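Local coordinates for mandelate racemase / muconate lactonizing enzyme family protein (Agrobacterium tumefaciens, PDB 4DXK), which belongs to the mandelate racemase subgroup of the enolase superfamily and probably uses a bound metal ion to catalyse a reaction begun by proton abstraction beside a substrate carboxylate, at the interface of chains A and B. Numbering follows the deposited sequence. Chains: chain A/B, Mandelate racemase / muconate lactonizing enzyme family protein.

Contact 1: the interface of chains A and B. Residues chain A 273-274, 303, 306-307; chain B 306, 309-310.
Helices 272-281 and 297-310 of chain A meet helix 297-310 of chain B here, and the guanidinium of A:Arg273 bridges to the partner, its NH1 serving two acceptors. Toward B:Glu309 OE1, a carboxylate oxygen, it makes a salt bridge and hydrogen bond of 3.0 Å. This is not a face-on pairing of flat groups: the two planes stand 81° apart, and OE1 is approached from above the carboxylate plane. The second acceptor is the backbone oxygen of B:Ser306, 3.1 Å from A:Arg273 NH1, lying in the guanidinium plane and offering a lone pair within its own carbonyl plane. As this carbonyl belongs to the last turns of a helix, the helix dipole may favour the cation.

The guanidinium is clamped within its own chain, with A:Lys303 CD over the centre of one face and A:Trp274 CH2 toward the rim of the other, each 3.6 Å above the plane. A bend at chi3 (88°) turns the end of A:Arg273 toward chain B, while its CG packs 3.8 Å from B:Ala310 CB.

Extended beyond CG, A:Lys303 lays CG and CD against B:Ser306 CB. Its NZ shares water 2 with A:Arg273 NH2 and B:Glu309 OE1, so two cationic groups and one carboxylate converge on one water. Water 1 joins the carbonyl of A:Lys303 to the hydroxyl of B:Ser306. The A:Ser306 and B:Ser306 OG atoms lie 4.3 Å apart, which places this patch beside the two-fold axis. Both helices belong to the alpha/beta-barrel domain, where helix 272-281 follows strand 264-266 and helix 297-310 follows strand 287-290.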
loop_
_atom_site.group_PDB
_atom_site.type_symbol
_atom_site.label_atom_id
_atom_site.label_comp_id
_atom_site.label_asym_id
_atom_site.label_seq_id
_atom_site.Cartn_x
_atom_site.Cartn_y
_atom_site.Cartn_z
ATOM N N ARG A 273 4.063 23.961 -8.153
ATOM C CA ARG A 273 4.190 23.181 -6.943
ATOM C C ARG A 273 3.483 21.834 -7.032
ATOM O O ARG A 273 3.829 20.914 -6.293
ATOM C CB ARG A 273 3.748 23.991 -5.736
ATOM C CG ARG A 273 2.301 24.001 -5.500
ATOM C CD ARG A 273 1.989 25.099 -4.479
ATOM N NE ARG A 273 1.772 26.367 -5.166
ATOM C CZ ARG A 273 0.936 27.301 -4.744
ATOM N NH1 ARG A 273 0.314 27.169 -3.577
ATOM N NH2 ARG A 273 0.747 28.371 -5.485
ATOM N N TRP A 274 2.515 21.709 -7.938
ATOM C CA TRP A 274 1.785 20.457 -8.094
ATOM C C TRP A 274 2.671 19.350 -8.662
ATOM O O TRP A 274 2.557 18.186 -8.254
ATOM C CB TRP A 274 0.497 20.675 -8.913
ATOM C CG TRP A 274 -0.487 21.488 -8.117
ATOM C CD1 TRP A 274 -1.458 21.008 -7.288
ATOM C CD2 TRP A 274 -0.539 22.919 -8.008
ATOM N NE1 TRP A 274 -2.115 22.046 -6.682
ATOM C CE2 TRP A 274 -1.567 23.229 -7.099
ATOM C CE3 TRP A 274 0.178 23.967 -8.592
ATOM C CZ2 TRP A 274 -1.902 24.546 -6.765
ATOM C CZ3 TRP A 274 -0.150 25.275 -8.256
ATOM C CH2 TRP A 274 -1.188 25.552 -7.355
ATOM N N LYS A 303 7.482 28.512 -2.788
ATOM C CA LYS A 303 6.551 27.586 -2.161
ATOM C C LYS A 303 7.048 26.149 -2.327
ATOM O O LYS A 303 6.896 25.324 -1.425
ATOM C CB LYS A 303 5.151 27.788 -2.750
ATOM C CG LYS A 303 4.631 29.202 -2.493
ATOM C CD LYS A 303 3.399 29.565 -3.300
ATOM C CE LYS A 303 3.138 31.068 -3.174
ATOM N NZ LYS A 303 1.943 31.469 -3.969
ATOM N N SER A 306 9.767 25.678 0.432
ATOM C CA SER A 306 9.311 25.474 1.806
ATOM C C SER A 306 8.643 24.115 1.983
ATOM O O SER A 306 8.693 23.534 3.069
ATOM C CB SER A 306 8.386 26.608 2.274
ATOM O OG SER A 306 7.216 26.709 1.479
ATOM N N MET A 307 8.028 23.612 0.916
ATOM C CA MET A 307 7.439 22.277 0.913
ATOM C C MET A 307 8.531 21.194 0.886
ATOM O O MET A 307 8.410 20.174 1.570
ATOM C CB MET A 307 6.463 22.135 -0.261
ATOM C CG MET A 307 5.783 20.769 -0.365
ATOM S SD MET A 307 4.622 20.623 -1.743
ATOM C CE MET A 307 4.570 22.340 -2.287
ATOM N N SER B 306 0.262 27.426 1.637
ATOM C CA SER B 306 0.633 27.174 0.245
ATOM C C SER B 306 0.762 25.682 -0.044
ATOM O O SER B 306 0.520 25.243 -1.170
ATOM C CB SER B 306 1.913 27.925 -0.150
ATOM O OG SER B 306 3.029 27.533 0.633
ATOM N N GLU B 309 -2.730 24.268 -0.490
ATOM C CA GLU B 309 -3.177 24.569 -1.844
ATOM C C GLU B 309 -2.651 23.553 -2.847
ATOM O O GLU B 309 -3.331 23.213 -3.818
ATOM C CB GLU B 309 -2.778 26.002 -2.228
ATOM C CG GLU B 309 -3.396 26.461 -3.543
ATOM C CD GLU B 309 -3.091 27.905 -3.899
ATOM O OE1 GLU B 309 -2.278 28.547 -3.209
ATOM O OE2 GLU B 309 -3.680 28.395 -4.886
ATOM N N ALA B 310 -1.442 23.046 -2.602
ATOM C CA ALA B 310 -0.885 22.001 -3.446
ATOM C C ALA B 310 -1.741 20.736 -3.399
ATOM O O ALA B 310 -1.767 19.961 -4.352
ATOM C CB ALA B 310 0.567 21.689 -3.062
HETATM O O HOH W 1 4.327 25.218 -0.276
HETATM O O HOH W 2 -0.770 30.610 -4.367
#

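Contact 2: the interface of chains A and B. Residues chain A 309-312; chain B 273-274, 277.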
loop_
_atom_site.group_PDB
_atom_site.type_symbol
_atom_site.label_atom_id
_atom_site.label_comp_id
_atom_site.label_asym_id
_atom_site.label_seq_id
_atom_site.Cartn_x
_atom_site.Cartn_y
_atom_site.Cartn_z
ATOM N N GLU A 309 11.373 21.497 2.273
ATOM C CA GLU A 309 11.880 21.512 3.639
ATOM C C GLU A 309 11.006 20.684 4.569
ATOM O O GLU A 309 11.501 20.048 5.503
ATOM C CB GLU A 309 12.025 22.958 4.135
ATOM C CG GLU A 309 12.749 23.061 5.471
ATOM C CD GLU A 309 12.986 24.485 5.939
ATOM O OE1 GLU A 309 12.472 25.429 5.311
ATOM O OE2 GLU A 309 13.699 24.652 6.952
ATOM N N ALA A 310 9.699 20.673 4.305
ATOM C CA ALA A 310 8.788 19.842 5.076
ATOM C C ALA A 310 9.125 18.360 4.921
ATOM O O ALA A 310 8.853 17.559 5.813
ATOM C CB ALA A 310 7.327 20.111 4.690
ATOM N N TRP A 311 9.714 17.996 3.777
ATOM C CA TRP A 311 10.168 16.626 3.516
ATOM C C TRP A 311 11.629 16.394 3.916
ATOM O O TRP A 311 12.198 15.363 3.604
ATOM C CB TRP A 311 9.922 16.228 2.049
ATOM C CG TRP A 311 8.590 15.550 1.842
ATOM C CD1 TRP A 311 8.377 14.209 1.621
ATOM C CD2 TRP A 311 7.290 16.158 1.868
ATOM N NE1 TRP A 311 7.033 13.965 1.494
ATOM C CE2 TRP A 311 6.342 15.135 1.655
ATOM C CE3 TRP A 311 6.833 17.467 2.058
ATOM C CZ2 TRP A 311 4.965 15.386 1.614
ATOM C CZ3 TRP A 311 5.464 17.707 2.024
ATOM C CH2 TRP A 311 4.551 16.674 1.805
ATOM N N HIS A 312 12.230 17.350 4.621
ATOM C CA HIS A 312 13.624 17.231 5.066
ATOM C C HIS A 312 14.620 17.208 3.902
ATOM O O HIS A 312 15.710 16.633 4.029
ATOM C CB HIS A 312 13.844 15.984 5.946
ATOM C CG HIS A 312 12.925 15.894 7.125
ATOM N ND1 HIS A 312 12.898 16.849 8.117
ATOM C CD2 HIS A 312 12.025 14.950 7.485
ATOM C CE1 HIS A 312 12.008 16.507 9.030
ATOM N NE2 HIS A 312 11.464 15.358 8.672
ATOM N N ARG B 273 4.827 23.110 9.986
ATOM C CA ARG B 273 4.442 22.523 8.723
ATOM C C ARG B 273 4.609 21.009 8.701
ATOM O O ARG B 273 3.962 20.336 7.900
ATOM C CB ARG B 273 5.166 23.205 7.574
ATOM C CG ARG B 273 6.521 22.705 7.319
ATOM C CD ARG B 273 7.225 23.688 6.379
ATOM N NE ARG B 273 7.880 24.733 7.156
ATOM C CZ ARG B 273 9.004 25.328 6.794
ATOM N NH1 ARG B 273 9.552 25.066 5.612
ATOM N NH2 ARG B 273 9.559 26.197 7.610
ATOM N N TRP B 274 5.452 20.472 9.580
ATOM C CA TRP B 274 5.673 19.032 9.632
ATOM C C TRP B 274 4.437 18.285 10.128
ATOM O O TRP B 274 4.125 17.193 9.632
ATOM C CB TRP B 274 6.940 18.704 10.446
ATOM C CG TRP B 274 8.164 19.161 9.700
ATOM C CD1 TRP B 274 8.905 18.423 8.824
ATOM C CD2 TRP B 274 8.735 20.478 9.698
ATOM N NE1 TRP B 274 9.903 19.193 8.288
ATOM C CE2 TRP B 274 9.819 20.460 8.800
ATOM C CE3 TRP B 274 8.441 21.668 10.370
ATOM C CZ2 TRP B 274 10.615 21.586 8.561
ATOM C CZ3 TRP B 274 9.227 22.788 10.128
ATOM C CH2 TRP B 274 10.307 22.735 9.236
ATOM N N ARG B 277 2.211 18.317 7.082
ATOM C CA ARG B 277 2.625 17.255 6.165
ATOM C C ARG B 277 2.030 15.920 6.606
ATOM O O ARG B 277 1.460 15.181 5.799
ATOM C CB ARG B 277 4.149 17.144 6.103
ATOM C CG ARG B 277 4.644 15.811 5.528
ATOM C CD ARG B 277 6.164 15.762 5.414
ATOM N NE ARG B 277 6.622 14.387 5.196
ATOM C CZ ARG B 277 7.831 13.922 5.491
ATOM N NH1 ARG B 277 8.763 14.712 5.986
ATOM N NH2 ARG B 277 8.101 12.639 5.284
HETATM O O HOH W 3 11.803 27.806 6.642
#
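B:Arg277, B:Trp274 and A:Ala310 bury the most surface in this patch, where helix 272-281 of chain B packs on the C-terminal end of helix 297-310 of chain A and the residues just after it. B:Arg277 runs straight from CG to NE, with CG anti to the backbone N (chi1 162°), and lies over the indole of A:Trp311. Its CD sits 3.6 Å from the centroid of the six-membered ring of A:Trp311, a CH-pi contact. Further along, B:Arg277 NE is 3.7 Å from the centroid of the five-membered ring, in cation-pi geometry. The guanidinium and indole planes are 15° apart, with the guanidinium over the CD1 side of the indole.

NH1 of the same arginine donates to the carbonyl oxygen of A:Ala310 at 2.9 Å. That oxygen is met on a lone pair in the carbonyl plane, with a C=O...N angle of 135°. The face contact and the bond together should restrict rotation of the guanidinium. A:His312 adds a lateral contact, its CD2 standing 3.6 Å from B:Arg277 NH1 at the guanidinium edge.

B:Trp274 covers the end of the helix. Its CE2 lies 3.9 Å from A:Ala310 CA, and its CD1 is 3.7 Å from A:His312 CE1. The indole NE1 gives a weak hydrogen bond of 3.3 Å to A:Glu309 O. Although A:Ala310 O is also near NE1, the N-H points away from it, and the bond from B:Arg277 serves that oxygen instead. Beside the indole, B:Arg273 and A:Glu309 form the symmetry twin of the A:Arg273 to B:Glu309 salt bridge, again with a water shared by NH2 and OE1.

By capping the helix end with an arginine and a tryptophan from the partner, the patch probably helps hold these two subunits together in the eight-chain deposited assembly.

The C-alpha centres of contact 1 and contact 2 are about 11 Å apart, so they are neighbouring parts of one two-fold symmetric interface. Both use helices 272-281 and 297-310, with the chains exchanged, and residues 273, 274, 309 and 310 appear in each. Contact 1 holds the serine and lysine end near the axis; contact 2 continues along the axis to the residues after helix 297-310, with the indole of A:Trp311 close to it. Every subunit supplies both the arginine-bearing helix and the acceptor helix end, as two-fold symmetry requires; the pair may be a dimer unit of the eight-chain assembly, but the structure alone does not show it.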